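Local structure of pentalenene synthase (Streptomyces chartreusis NRRL 3882, 6Q4S) at residues Leu9-Pro14 with Trp304-Tyr309; Gly182-Ile187 with Arg210-Ala215; Ile219-Asp224 with Arg261-Cys266. The protein probably catalyses the magnesium-dependent cyclisation of farnesyl diphosphate to the bicyclic sesquiterpenol 7-epi-alpha-eudesmol. All blocks are in the same frame, centred on the assembly; numbering follows the deposited sequence.

Interaction 1. Residues Leu9-Pro14 with Trp304-Tyr309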
ATOM      1  N   LEU A   9     -32.619  -4.304  -8.778  1.00 53.51           N
ATOM      2  CA  LEU A   9     -31.666  -4.868  -7.838  1.00 51.32           C
ATOM      3  C   LEU A   9     -32.417  -5.403  -6.635  1.00 49.84           C
ATOM      4  O   LEU A   9     -33.384  -4.798  -6.250  1.00 56.48           O
ATOM      5  CB  LEU A   9     -30.698  -3.741  -7.422  1.00 53.36           C
ATOM      6  CG  LEU A   9     -29.923  -3.092  -8.594  1.00 53.26           C
ATOM      7  CD1 LEU A   9     -28.954  -1.982  -8.147  1.00 51.45           C
ATOM      8  CD2 LEU A   9     -29.160  -4.201  -9.320  1.00 58.07           C
ATOM      9  N   PRO A  10     -31.987  -6.531  -6.038  1.00 46.85           N
ATOM     10  CA  PRO A  10     -32.618  -7.034  -4.813  1.00 49.43           C
ATOM     11  C   PRO A  10     -32.017  -6.456  -3.517  1.00 54.13           C
ATOM     12  O   PRO A  10     -31.631  -7.215  -2.639  1.00 67.73           O
ATOM     13  CB  PRO A  10     -32.312  -8.539  -4.888  1.00 48.40           C
ATOM     14  CG  PRO A  10     -30.943  -8.566  -5.474  1.00 48.31           C
ATOM     15  CD  PRO A  10     -30.972  -7.482  -6.535  1.00 45.87           C
ATOM     16  N   PHE A  11     -31.868  -5.141  -3.415  1.00 54.19           N
ATOM     17  CA  PHE A  11     -31.353  -4.517  -2.193  1.00 52.57           C
ATOM     18  C   PHE A  11     -32.350  -3.454  -1.841  1.00 46.74           C
ATOM     19  O   PHE A  11     -33.007  -2.922  -2.713  1.00 48.46           O
ATOM     20  CB  PHE A  11     -29.969  -3.853  -2.406  1.00 48.89           C
ATOM     21  CG  PHE A  11     -28.944  -4.746  -3.029  1.00 43.41           C
ATOM     22  CD1 PHE A  11     -28.463  -5.844  -2.357  1.00 41.43           C
ATOM     23  CD2 PHE A  11     -28.441  -4.483  -4.305  1.00 45.88           C
ATOM     24  CE1 PHE A  11     -27.525  -6.688  -2.941  1.00 41.48           C
ATOM     25  CE2 PHE A  11     -27.496  -5.319  -4.875  1.00 39.01           C
ATOM     26  CZ  PHE A  11     -27.030  -6.426  -4.184  1.00 37.89           C
ATOM     27  N   ASP A  12     -32.491  -3.164  -0.557  1.00 54.36           N
ATOM     28  CA  ASP A  12     -33.226  -1.976  -0.089  1.00 58.11           C
ATOM     29  C   ASP A  12     -32.236  -1.299   0.856  1.00 51.92           C
ATOM     30  O   ASP A  12     -31.700  -1.939   1.791  1.00 53.05           O
ATOM     31  CB  ASP A  12     -34.537  -2.384   0.623  1.00 65.95           C
ATOM     32  CG  ASP A  12     -35.369  -1.193   1.050  1.00 73.20           C
ATOM     33  OD1 ASP A  12     -35.356  -0.162   0.339  1.00 79.15           O
ATOM     34  OD2 ASP A  12     -36.059  -1.294   2.093  1.00 83.69           O
ATOM     35  N   THR A  13     -31.960  -0.030   0.615  1.00 46.59           N
ATOM     36  CA  THR A  13     -30.716   0.509   1.161  1.00 46.84           C
ATOM     37  C   THR A  13     -30.974   1.899   1.738  1.00 41.39           C
ATOM     38  O   THR A  13     -31.544   2.763   1.052  1.00 38.99           O
ATOM     39  CB  THR A  13     -29.651   0.317   0.002  1.00 48.32           C
ATOM     40  OG1 THR A  13     -28.649  -0.611   0.386  1.00 50.70           O
ATOM     41  CG2 THR A  13     -29.165   1.528  -0.581  1.00 37.49           C
ATOM     42  N   PRO A  14     -30.560   2.141   3.018  1.00 44.74           N
ATOM     43  CA  PRO A  14     -30.796   3.476   3.594  1.00 42.91           C
ATOM     44  C   PRO A  14     -30.021   4.634   2.955  1.00 45.68           C
ATOM     45  O   PRO A  14     -29.008   4.442   2.290  1.00 42.59           O
ATOM     46  CB  PRO A  14     -30.442   3.300   5.084  1.00 47.13           C
ATOM     47  CG  PRO A  14     -29.713   2.001   5.210  1.00 50.06           C
ATOM     48  CD  PRO A  14     -30.054   1.161   4.011  1.00 45.71           C
ATOM     49  N   TRP A 304     -22.924   0.271  -1.829  1.00 28.02           N
ATOM     50  CA  TRP A 304     -22.260   0.791  -2.993  1.00 30.96           C
ATOM     51  C   TRP A 304     -23.002   0.401  -4.301  1.00 30.81           C
ATOM     52  O   TRP A 304     -23.216   1.243  -5.174  1.00 33.49           O
ATOM     53  CB  TRP A 304     -20.776   0.386  -3.021  1.00 31.23           C
ATOM     54  CG  TRP A 304     -20.014   1.536  -2.654  1.00 29.87           C
ATOM     55  CD1 TRP A 304     -19.497   1.861  -1.374  1.00 33.71           C
ATOM     56  CD2 TRP A 304     -19.773   2.660  -3.476  1.00 30.21           C
ATOM     57  NE1 TRP A 304     -18.932   3.098  -1.408  1.00 33.73           N
ATOM     58  CE2 TRP A 304     -19.068   3.627  -2.669  1.00 34.66           C
ATOM     59  CE3 TRP A 304     -20.056   2.956  -4.817  1.00 30.93           C
ATOM     60  CZ2 TRP A 304     -18.661   4.848  -3.161  1.00 34.07           C
ATOM     61  CZ3 TRP A 304     -19.637   4.208  -5.326  1.00 35.31           C
ATOM     62  CH2 TRP A 304     -18.925   5.131  -4.481  1.00 37.55           C
ATOM     63  N   ILE A 305     -23.294  -0.874  -4.455  1.00 32.82           N
ATOM     64  CA  ILE A 305     -23.977  -1.336  -5.677  1.00 34.84           C
ATOM     65  C   ILE A 305     -25.326  -0.615  -5.819  1.00 34.88           C
ATOM     66  O   ILE A 305     -25.577   0.033  -6.857  1.00 32.96           O
ATOM     67  CB  ILE A 305     -24.208  -2.856  -5.680  1.00 36.39           C
ATOM     68  CG1 ILE A 305     -22.900  -3.603  -5.635  1.00 37.10           C
ATOM     69  CG2 ILE A 305     -25.026  -3.222  -6.934  1.00 41.72           C
ATOM     70  CD1 ILE A 305     -23.035  -5.097  -5.340  1.00 42.39           C
ATOM     71  N   ASN A 306     -26.127  -0.585  -4.738  1.00 36.15           N
ATOM     72  CA  ASN A 306     -27.474   0.015  -4.826  1.00 34.76           C
ATOM     73  C   ASN A 306     -27.484   1.505  -4.891  1.00 37.40           C
ATOM     74  O   ASN A 306     -28.192   2.124  -5.754  1.00 37.60           O
ATOM     75  CB  ASN A 306     -28.346  -0.466  -3.721  1.00 37.57           C
ATOM     76  CG  ASN A 306     -29.836  -0.371  -4.090  1.00 44.62           C
ATOM     77  OD1 ASN A 306     -30.280  -0.894  -5.122  1.00 40.16           O
ATOM     78  ND2 ASN A 306     -30.602   0.305  -3.245  1.00 39.56           N
ATOM     79  N   GLY A 307     -26.616   2.110  -4.078  1.00 37.40           N
ATOM     80  CA  GLY A 307     -26.564   3.545  -3.989  1.00 38.83           C
ATOM     81  C   GLY A 307     -26.009   4.176  -5.221  1.00 31.74           C
ATOM     82  O   GLY A 307     -26.428   5.269  -5.655  1.00 30.72           O
ATOM     83  N   ASN A 308     -24.990   3.537  -5.782  1.00 35.60           N
ATOM     84  CA  ASN A 308     -24.448   4.046  -7.033  1.00 34.34           C
ATOM     85  C   ASN A 308     -25.546   4.019  -8.125  1.00 35.69           C
ATOM     86  O   ASN A 308     -25.702   4.962  -8.846  1.00 36.21           O
ATOM     87  CB  ASN A 308     -23.227   3.248  -7.526  1.00 38.31           C
ATOM     88  CG  ASN A 308     -22.646   3.846  -8.825  1.00 37.93           C
ATOM     89  OD1 ASN A 308     -22.118   4.952  -8.846  1.00 38.39           O
ATOM     90  ND2 ASN A 308     -22.857   3.160  -9.907  1.00 37.51           N
ATOM     91  N   TYR A 309     -26.268   2.926  -8.201  1.00 37.19           N
ATOM     92  CA  TYR A 309     -27.340   2.795  -9.200  1.00 41.76           C
ATOM     93  C   TYR A 309     -28.396   3.900  -9.060  1.00 40.94           C
ATOM     94  O   TYR A 309     -28.677   4.702 -10.033  1.00 39.93           O
ATOM     95  CB  TYR A 309     -27.994   1.408  -9.087  1.00 42.27           C
ATOM     96  CG  TYR A 309     -29.174   1.271 -10.016  1.00 49.39           C
ATOM     97  CD1 TYR A 309     -29.041   1.524 -11.395  1.00 52.84           C
ATOM     98  CD2 TYR A 309     -30.444   0.965  -9.529  1.00 62.74           C
ATOM     99  CE1 TYR A 309     -30.128   1.430 -12.247  1.00 55.29           C
ATOM    100  CE2 TYR A 309     -31.536   0.861 -10.392  1.00 61.35           C
ATOM    101  CZ  TYR A 309     -31.365   1.099 -11.744  1.00 61.87           C
ATOM    102  OH  TYR A 309     -32.436   1.015 -12.606  1.00 73.42           O
TER
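Asn306 is the bump in this contact, and Leu9, Phe11 and Thr13 form the hollow that receives it. In the all-helical class I terpene synthase fold, the extended N-terminal segment ahead of helix 19-32 lies here against helix 288-313, some 290 residues further along the chain. Pro10 and Asp12 point away from the helix, and the three residues set between and beside them point toward it. Asn306 has CG anti to its backbone N (chi1 -156°), which puts CG opposite Phe11 CB; its side chain runs past all three in the opposite direction. The two ends of the amide meet different partners. OD1 sits 3.5 Å from Leu9 CD1, while ND2 comes within 3.3 Å of Thr13 CG2. Between them, Phe11 CB lies 3.9 Å from Asn306 CG, and the phenyl and amide planes are turned 67° apart. No hydrogen bond crosses between the two segments, which meet through van der Waals packing. A second, smaller hollow lies one helical turn on, where Leu9 CD1 wedges between Asn306 and Tyr309, 3.6 Å from Tyr309 CD2. Tyr309 OH is hydrogen-bonded to the backbone N of Phe7, a polar tie between the helix and the N-terminal segment. Helix 252-284 flanks the same segment, with Leu267 on Leu9 and Tyr270 and Gln274 on Phe11. Phe11 CE2 rests obliquely against Ile305 CG2 at 3.8 Å.

Interaction 2. Residues Gly182-Ile187 with Arg210-Ala215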
ATOM      1  N   GLY A 182     -12.421   1.691  -8.997  1.00 31.49           N
ATOM      2  CA  GLY A 182     -12.038   2.273  -7.679  1.00 33.00           C
ATOM      3  C   GLY A 182     -13.009   1.922  -6.527  1.00 33.86           C
ATOM      4  O   GLY A 182     -13.211   2.701  -5.550  1.00 31.90           O
ATOM      5  N   ILE A 183     -13.567   0.735  -6.605  1.00 30.13           N
ATOM      6  CA  ILE A 183     -14.602   0.333  -5.698  1.00 30.21           C
ATOM      7  C   ILE A 183     -14.030  -0.416  -4.492  1.00 30.11           C
ATOM      8  O   ILE A 183     -14.671  -0.502  -3.451  1.00 28.07           O
ATOM      9  CB  ILE A 183     -15.619  -0.548  -6.462  1.00 30.43           C
ATOM     10  CG1 ILE A 183     -16.550   0.341  -7.273  1.00 33.05           C
ATOM     11  CG2 ILE A 183     -16.443  -1.403  -5.548  1.00 30.55           C
ATOM     12  CD1 ILE A 183     -17.313   1.409  -6.471  1.00 34.89           C
ATOM     13  N   HIS A 184     -12.850  -1.025  -4.621  1.00 28.53           N
ATOM     14  CA  HIS A 184     -12.279  -1.699  -3.472  1.00 27.30           C
ATOM     15  C   HIS A 184     -12.070  -0.706  -2.294  1.00 29.21           C
ATOM     16  O   HIS A 184     -12.432  -1.021  -1.147  1.00 28.70           O
ATOM     17  CB  HIS A 184     -10.959  -2.401  -3.846  1.00 29.33           C
ATOM     18  CG  HIS A 184     -11.180  -3.619  -4.704  1.00 31.62           C
ATOM     19  ND1 HIS A 184     -11.481  -3.549  -6.050  1.00 35.01           N
ATOM     20  CD2 HIS A 184     -11.171  -4.934  -4.388  1.00 31.52           C
ATOM     21  CE1 HIS A 184     -11.655  -4.781  -6.513  1.00 32.98           C
ATOM     22  NE2 HIS A 184     -11.460  -5.633  -5.524  1.00 34.24           N
ATOM     23  N   HIS A 185     -11.441   0.434  -2.575  1.00 27.27           N
ATOM     24  CA  HIS A 185     -11.158   1.431  -1.506  1.00 29.87           C
ATOM     25  C   HIS A 185     -12.484   2.067  -1.052  1.00 30.53           C
ATOM     26  O   HIS A 185     -12.632   2.483   0.156  1.00 30.81           O
ATOM     27  CB  HIS A 185     -10.144   2.509  -1.917  1.00 28.17           C
ATOM     28  CG  HIS A 185     -10.577   3.371  -3.051  1.00 29.57           C
ATOM     29  ND1 HIS A 185     -11.466   4.423  -2.909  1.00 34.42           N
ATOM     30  CD2 HIS A 185     -10.160   3.420  -4.338  1.00 27.70           C
ATOM     31  CE1 HIS A 185     -11.634   5.024  -4.062  1.00 28.99           C
ATOM     32  NE2 HIS A 185     -10.825   4.450  -4.937  1.00 34.32           N
ATOM     33  N   SER A 186     -13.428   2.167  -2.007  1.00 29.69           N
ATOM     34  CA  SER A 186     -14.786   2.709  -1.680  1.00 28.38           C
ATOM     35  C   SER A 186     -15.496   1.868  -0.640  1.00 28.13           C
ATOM     36  O   SER A 186     -16.117   2.442   0.294  1.00 28.96           O
ATOM     37  CB  SER A 186     -15.610   2.956  -2.941  1.00 28.71           C
ATOM     38  OG  SER A 186     -14.885   3.760  -3.848  1.00 26.42           O
ATOM     39  N   ILE A 187     -15.410   0.544  -0.783  1.00 28.81           N
ATOM     40  CA  ILE A 187     -15.953  -0.415   0.172  1.00 31.52           C
ATOM     41  C   ILE A 187     -15.204  -0.364   1.483  1.00 29.99           C
ATOM     42  O   ILE A 187     -15.822  -0.297   2.574  1.00 30.79           O
ATOM     43  CB  ILE A 187     -15.953  -1.842  -0.377  1.00 35.85           C
ATOM     44  CG1 ILE A 187     -17.003  -1.973  -1.497  1.00 32.78           C
ATOM     45  CG2 ILE A 187     -16.294  -2.865   0.721  1.00 34.93           C
ATOM     46  CD1 ILE A 187     -16.685  -3.089  -2.492  1.00 35.21           C
ATOM     47  N   ARG A 210     -13.565 -12.382  -3.793  1.00 36.53           N
ATOM     48  CA  ARG A 210     -14.370 -12.428  -5.011  1.00 37.61           C
ATOM     49  C   ARG A 210     -15.587 -11.502  -5.009  1.00 33.98           C
ATOM     50  O   ARG A 210     -15.940 -10.911  -6.025  1.00 33.61           O
ATOM     51  CB  ARG A 210     -14.745 -13.914  -5.259  1.00 42.40           C
ATOM     52  CG  ARG A 210     -15.528 -14.171  -6.497  1.00 42.32           C
ATOM     53  CD  ARG A 210     -14.709 -13.937  -7.714  1.00 43.09           C
ATOM     54  NE  ARG A 210     -15.456 -14.347  -8.896  1.00 48.84           N
ATOM     55  CZ  ARG A 210     -15.134 -13.998 -10.140  1.00 46.62           C
ATOM     56  NH1 ARG A 210     -14.077 -13.217 -10.427  1.00 45.25           N
ATOM     57  NH2 ARG A 210     -15.894 -14.414 -11.115  1.00 47.87           N
ATOM     58  N   MET A 211     -16.271 -11.366  -3.874  1.00 34.66           N
ATOM     59  CA  MET A 211     -17.383 -10.451  -3.783  1.00 34.82           C
ATOM     60  C   MET A 211     -17.023  -8.995  -4.103  1.00 35.50           C
ATOM     61  O   MET A 211     -17.775  -8.316  -4.767  1.00 32.37           O
ATOM     62  CB  MET A 211     -18.047 -10.520  -2.413  1.00 34.81           C
ATOM     63  CG  MET A 211     -18.873 -11.781  -2.258  1.00 46.22           C
ATOM     64  SD  MET A 211     -19.480 -12.061  -0.578  1.00 47.24           S
ATOM     65  CE  MET A 211     -20.690 -10.787  -0.281  1.00 44.58           C
ATOM     66  N   ARG A 212     -15.866  -8.546  -3.616  1.00 34.63           N
ATOM     67  CA  ARG A 212     -15.372  -7.211  -3.879  1.00 32.49           C
ATOM     68  C   ARG A 212     -15.075  -7.026  -5.373  1.00 30.98           C
ATOM     69  O   ARG A 212     -15.415  -5.991  -5.962  1.00 29.79           O
ATOM     70  CB  ARG A 212     -14.110  -6.951  -3.025  1.00 33.20           C
ATOM     71  CG  ARG A 212     -14.406  -6.852  -1.526  1.00 36.43           C
ATOM     72  CD  ARG A 212     -13.198  -7.066  -0.608  1.00 38.28           C
ATOM     73  NE  ARG A 212     -12.111  -6.088  -0.764  1.00 37.21           N
ATOM     74  CZ  ARG A 212     -12.030  -4.887  -0.180  1.00 37.86           C
ATOM     75  NH1 ARG A 212     -12.985  -4.440   0.612  1.00 37.27           N
ATOM     76  NH2 ARG A 212     -10.944  -4.127  -0.372  1.00 38.15           N
ATOM     77  N   ASP A 213     -14.435  -8.021  -5.965  1.00 29.93           N
ATOM     78  CA  ASP A 213     -14.179  -8.002  -7.407  1.00 31.76           C
ATOM     79  C   ASP A 213     -15.456  -7.963  -8.231  1.00 31.54           C
ATOM     80  O   ASP A 213     -15.552  -7.140  -9.158  1.00 29.60           O
ATOM     81  CB  ASP A 213     -13.385  -9.197  -7.836  1.00 33.06           C
ATOM     82  CG  ASP A 213     -11.927  -9.115  -7.458  1.00 40.92           C
ATOM     83  OD1 ASP A 213     -11.341  -8.019  -7.194  1.00 35.82           O
ATOM     84  OD2 ASP A 213     -11.331 -10.195  -7.518  1.00 38.78           O
ATOM     85  N   LEU A 214     -16.442  -8.777  -7.885  1.00 32.55           N
ATOM     86  CA  LEU A 214     -17.752  -8.698  -8.624  1.00 33.37           C
ATOM     87  C   LEU A 214     -18.526  -7.411  -8.407  1.00 32.45           C
ATOM     88  O   LEU A 214     -19.166  -6.891  -9.318  1.00 33.78           O
ATOM     89  CB  LEU A 214     -18.638  -9.871  -8.256  1.00 34.22           C
ATOM     90  CG  LEU A 214     -18.093 -11.238  -8.646  1.00 36.51           C
ATOM     91  CD1 LEU A 214     -18.795 -12.326  -7.889  1.00 38.69           C
ATOM     92  CD2 LEU A 214     -18.228 -11.523 -10.159  1.00 37.49           C
ATOM     93  N   ALA A 215     -18.485  -6.861  -7.188  1.00 35.17           N
ATOM     94  CA  ALA A 215     -19.084  -5.581  -6.936  1.00 31.68           C
ATOM     95  C   ALA A 215     -18.412  -4.544  -7.824  1.00 29.39           C
ATOM     96  O   ALA A 215     -19.061  -3.641  -8.378  1.00 30.20           O
ATOM     97  CB  ALA A 215     -18.962  -5.179  -5.456  1.00 34.08           C
TER
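A hydrogen bond between His184 and Asp213 joins residues 182-187 to residues 210-215. The imidazole NE2 donates to Asp213 OD1 over 2.9 Å, with an N-H...O angle of 134°, so the bond is noticeably bent. The oxygen lies close to the ring plane at the imidazole edge and is met on its anti side, somewhat out of the carboxylate plane. Asp213 OD2 has a long, weak ion pair with Arg178.

Packing against the charged side chain of Arg212 is the second kind of contact. Its chain bends at chi3, bringing NE to 3.9 Å from His184 CD2, and one face of the guanidinium lies against His184 CA. Ile187 CG2 touches Arg212 NH1 at 3.7 Å. The guanidinium finds its counter-charge in Asp188, one residue beyond the segment, through a salt bridge from NH2.

Apolar contact is slighter: Ile187 CD1 meets Ala215 CB at 4.3 Å. Gly182, with positive phi (76°), leaves the preceding helix just before helix 183-194 begins, consistent with the helix G break of class I terpene synthases. Ser186 OG is hydrogen-bonded to Gly182 O over 2.6 Å.

The axes of helix segments 183-187 and 210-215 approach to 9.6 Å, their N-to-C directions 118° apart. Around them, Ser145 of helix 136-161 touches both His184 and Arg212, while Ile301 of helix 288-313 packs on Ile187 and Ala215.

Interaction 3. Residues Ile219-Asp224 with Arg261-Cys266; sequences IGFMND and RMTIAC
Phe221 slides its side chain past Thr263 in the opposite direction, bringing its CB to 3.3 Å from Thr263 OG1. The two belong to a pair of nearly antiparallel helices in the all-helical class I terpene synthase fold, whose short axes lie 9.4 Å apart with N-to-C directions at 155°. The threonine hydroxyl's hydrogen bond goes to the carbonyl O of Ala259, one turn back on its own helix; toward Phe221 CB, a carbon, it only packs.

Phe221 CG is anti to its carbonyl carbon (chi1 -68°), on the side of the backbone N, and the ring beyond it meets two sulfur-bearing side chains of helix 252-284 obliquely. Cys266 SG makes a sulfur-aromatic contact, 5.0 Å from the ring centroid and 69° off the ring normal, with CE2 the ring atom nearest to it at 3.8 Å. The same CE2 lies 4.2 Å from Met262 CE, and Leu240 of helix 240-248 adds to this cluster. An alanine in place of Phe221 would probably open a gap beside Cys266 SG and leave the Met262 methyl freer to turn.

Asn223 and Ser227 on helix 206-228, with Glu231 just past its end, are probably the ligands of one magnesium ion. Next to Phe221, Met222 crosses Thr263 at about a right angle, its CG 3.7 Å from Thr263 CG2.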
ATOM      1  N   ILE A 219     -20.482  -2.558 -10.795  1.00 32.77           N
ATOM      2  CA  ILE A 219     -20.587  -1.098 -10.795  1.00 30.23           C
ATOM      3  C   ILE A 219     -19.906  -0.478 -11.990  1.00 31.38           C
ATOM      4  O   ILE A 219     -20.439   0.452 -12.560  1.00 30.60           O
ATOM      5  CB  ILE A 219     -20.052  -0.477  -9.475  1.00 30.74           C
ATOM      6  CG1 ILE A 219     -20.960  -0.879  -8.347  1.00 34.46           C
ATOM      7  CG2 ILE A 219     -19.959   1.059  -9.593  1.00 30.39           C
ATOM      8  CD1 ILE A 219     -20.267  -0.841  -6.991  1.00 37.74           C
ATOM      9  N   GLY A 220     -18.744  -0.998 -12.397  1.00 31.28           N
ATOM     10  CA  GLY A 220     -18.042  -0.384 -13.572  1.00 31.31           C
ATOM     11  C   GLY A 220     -18.865  -0.567 -14.849  1.00 30.30           C
ATOM     12  O   GLY A 220     -18.961   0.342 -15.684  1.00 31.41           O
ATOM     13  N   PHE A 221     -19.471  -1.738 -14.975  1.00 30.10           N
ATOM     14  CA  PHE A 221     -20.298  -2.043 -16.182  1.00 32.22           C
ATOM     15  C   PHE A 221     -21.611  -1.222 -16.187  1.00 32.60           C
ATOM     16  O   PHE A 221     -22.013  -0.709 -17.230  1.00 32.32           O
ATOM     17  CB  PHE A 221     -20.622  -3.511 -16.240  1.00 31.49           C
ATOM     18  CG  PHE A 221     -19.424  -4.428 -16.501  1.00 32.86           C
ATOM     19  CD1 PHE A 221     -18.182  -3.975 -16.940  1.00 35.10           C
ATOM     20  CD2 PHE A 221     -19.576  -5.775 -16.274  1.00 37.97           C
ATOM     21  CE1 PHE A 221     -17.100  -4.870 -17.121  1.00 36.87           C
ATOM     22  CE2 PHE A 221     -18.514  -6.667 -16.452  1.00 38.90           C
ATOM     23  CZ  PHE A 221     -17.301  -6.227 -16.883  1.00 37.62           C
ATOM     24  N   MET A 222     -22.259  -1.038 -15.014  1.00 33.77           N
ATOM     25  CA  MET A 222     -23.441  -0.141 -14.943  1.00 32.94           C
ATOM     26  C   MET A 222     -23.084   1.270 -15.276  1.00 33.84           C
ATOM     27  O   MET A 222     -23.789   1.959 -16.029  1.00 32.90           O
ATOM     28  CB  MET A 222     -24.100  -0.191 -13.534  1.00 37.12           C
ATOM     29  CG  MET A 222     -24.709  -1.549 -13.218  1.00 42.41           C
ATOM     30  SD  MET A 222     -25.739  -1.790 -11.705  1.00 47.57           S
ATOM     31  CE  MET A 222     -26.542  -0.263 -11.845  1.00 46.63           C
ATOM     32  N   ASN A 223     -21.969   1.737 -14.735  1.00 30.31           N
ATOM     33  CA  ASN A 223     -21.529   3.028 -15.093  1.00 28.24           C
ATOM     34  C   ASN A 223     -21.188   3.186 -16.578  1.00 34.25           C
ATOM     35  O   ASN A 223     -21.479   4.246 -17.118  1.00 32.42           O
ATOM     36  CB  ASN A 223     -20.352   3.506 -14.259  1.00 35.06           C
ATOM     37  CG  ASN A 223     -20.716   3.741 -12.778  1.00 36.66           C
ATOM     38  OD1 ASN A 223     -21.863   3.612 -12.374  1.00 39.06           O
ATOM     39  ND2 ASN A 223     -19.720   4.051 -11.984  1.00 39.87           N
ATOM     40  N   ASP A 224     -20.591   2.181 -17.240  1.00 30.73           N
ATOM     41  CA  ASP A 224     -20.397   2.289 -18.699  1.00 33.29           C
ATOM     42  C   ASP A 224     -21.747   2.343 -19.472  1.00 31.94           C
ATOM     43  O   ASP A 224     -21.876   3.118 -20.355  1.00 35.90           O
ATOM     44  CB  ASP A 224     -19.608   1.107 -19.219  1.00 33.65           C
ATOM     45  CG  ASP A 224     -18.113   1.133 -18.798  1.00 38.44           C
ATOM     46  OD1 ASP A 224     -17.662   2.041 -18.015  1.00 33.12           O
ATOM     47  OD2 ASP A 224     -17.382   0.257 -19.338  1.00 35.32           O
ATOM     48  N   ARG A 261     -26.560  -8.167 -20.224  1.00 44.47           N
ATOM     49  CA  ARG A 261     -26.404  -9.567 -19.778  1.00 49.07           C
ATOM     50  C   ARG A 261     -25.086  -9.840 -18.947  1.00 43.85           C
ATOM     51  O   ARG A 261     -25.076 -10.638 -18.034  1.00 39.24           O
ATOM     52  CB  ARG A 261     -26.519 -10.547 -20.975  1.00 53.15           C
ATOM     53  CG  ARG A 261     -26.797 -12.006 -20.592  1.00 61.00           C
ATOM     54  CD  ARG A 261     -26.321 -13.051 -21.622  1.00 75.44           C
ATOM     55  NE  ARG A 261     -24.878 -12.919 -21.859  1.00 80.83           N
ATOM     56  CZ  ARG A 261     -23.911 -13.283 -21.010  1.00 77.48           C
ATOM     57  NH1 ARG A 261     -24.162 -13.900 -19.854  1.00 75.62           N
ATOM     58  NH2 ARG A 261     -22.661 -13.034 -21.341  1.00 75.21           N
ATOM     59  N   MET A 262     -23.975  -9.255 -19.337  1.00 39.13           N
ATOM     60  CA  MET A 262     -22.712  -9.391 -18.564  1.00 41.47           C
ATOM     61  C   MET A 262     -22.838  -8.889 -17.084  1.00 39.21           C
ATOM     62  O   MET A 262     -22.324  -9.506 -16.128  1.00 37.82           O
ATOM     63  CB  MET A 262     -21.646  -8.554 -19.256  1.00 42.27           C
ATOM     64  CG  MET A 262     -21.158  -9.145 -20.581  1.00 47.06           C
ATOM     65  SD  MET A 262     -19.700  -8.287 -21.221  1.00 47.51           S
ATOM     66  CE  MET A 262     -18.403  -8.838 -20.098  1.00 51.45           C
ATOM     67  N   THR A 263     -23.542  -7.772 -16.964  1.00 36.76           N
ATOM     68  CA  THR A 263     -23.779  -7.084 -15.716  1.00 39.82           C
ATOM     69  C   THR A 263     -24.652  -7.890 -14.805  1.00 45.78           C
ATOM     70  O   THR A 263     -24.268  -8.123 -13.662  1.00 45.25           O
ATOM     71  CB  THR A 263     -24.378  -5.717 -15.945  1.00 39.93           C
ATOM     72  OG1 THR A 263     -23.535  -4.967 -16.795  1.00 38.01           O
ATOM     73  CG2 THR A 263     -24.527  -4.957 -14.643  1.00 46.70           C
ATOM     74  N   ILE A 264     -25.780  -8.381 -15.319  1.00 40.71           N
ATOM     75  CA  ILE A 264     -26.646  -9.307 -14.571  1.00 41.02           C
ATOM     76  C   ILE A 264     -25.949 -10.618 -14.189  1.00 44.40           C
ATOM     77  O   ILE A 264     -26.130 -11.117 -13.086  1.00 46.07           O
ATOM     78  CB  ILE A 264     -27.972  -9.559 -15.356  1.00 46.57           C
ATOM     79  CG1 ILE A 264     -28.828  -8.297 -15.291  1.00 50.70           C
ATOM     80  CG2 ILE A 264     -28.742 -10.779 -14.843  1.00 47.30           C
ATOM     81  CD1 ILE A 264     -29.719  -8.132 -16.488  1.00 59.36           C
ATOM     82  N   ALA A 265     -25.120 -11.173 -15.071  1.00 44.56           N
ATOM     83  CA  ALA A 265     -24.296 -12.329 -14.726  1.00 40.18           C
ATOM     84  C   ALA A 265     -23.260 -12.066 -13.555  1.00 40.20           C
ATOM     85  O   ALA A 265     -23.026 -12.963 -12.751  1.00 44.77           O
ATOM     86  CB  ALA A 265     -23.548 -12.824 -15.986  1.00 43.76           C
ATOM     87  N   CYS A 266     -22.600 -10.901 -13.526  1.00 41.21           N
ATOM     88  CA  CYS A 266     -21.711 -10.488 -12.378  1.00 43.77           C
ATOM     89  C   CYS A 266     -22.528 -10.381 -11.115  1.00 37.12           C
ATOM     90  O   CYS A 266     -22.142 -10.944 -10.105  1.00 36.95           O
ATOM     91  CB  CYS A 266     -21.075  -9.114 -12.604  1.00 41.19           C
ATOM     92  SG  CYS A 266     -19.805  -9.164 -13.883  1.00 50.72           S
TER

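Helix 206-228 is common to interactions 2 and 3, whose centres lie about 13 Å apart, and helix 288-313 of interaction 1 packs against it. Along the chain, the other two contacts are nested within the loop that interaction 1 closes. Ile183 of interaction 2 joins all three: its CD1 lies 3.7 Å from Ile219 CD1 of interaction 3 and 3.6 Å from Trp304 CE3 of interaction 1. One link near the probable metal site is polar. Asn308 ND2 is 2.7 Å from Asn223 OD1, a probable hydrogen bond that would help position a likely magnesium ligand. Phe221 lies about 5 Å, side chain to side chain, from Arg177, a probable substrate-binding residue.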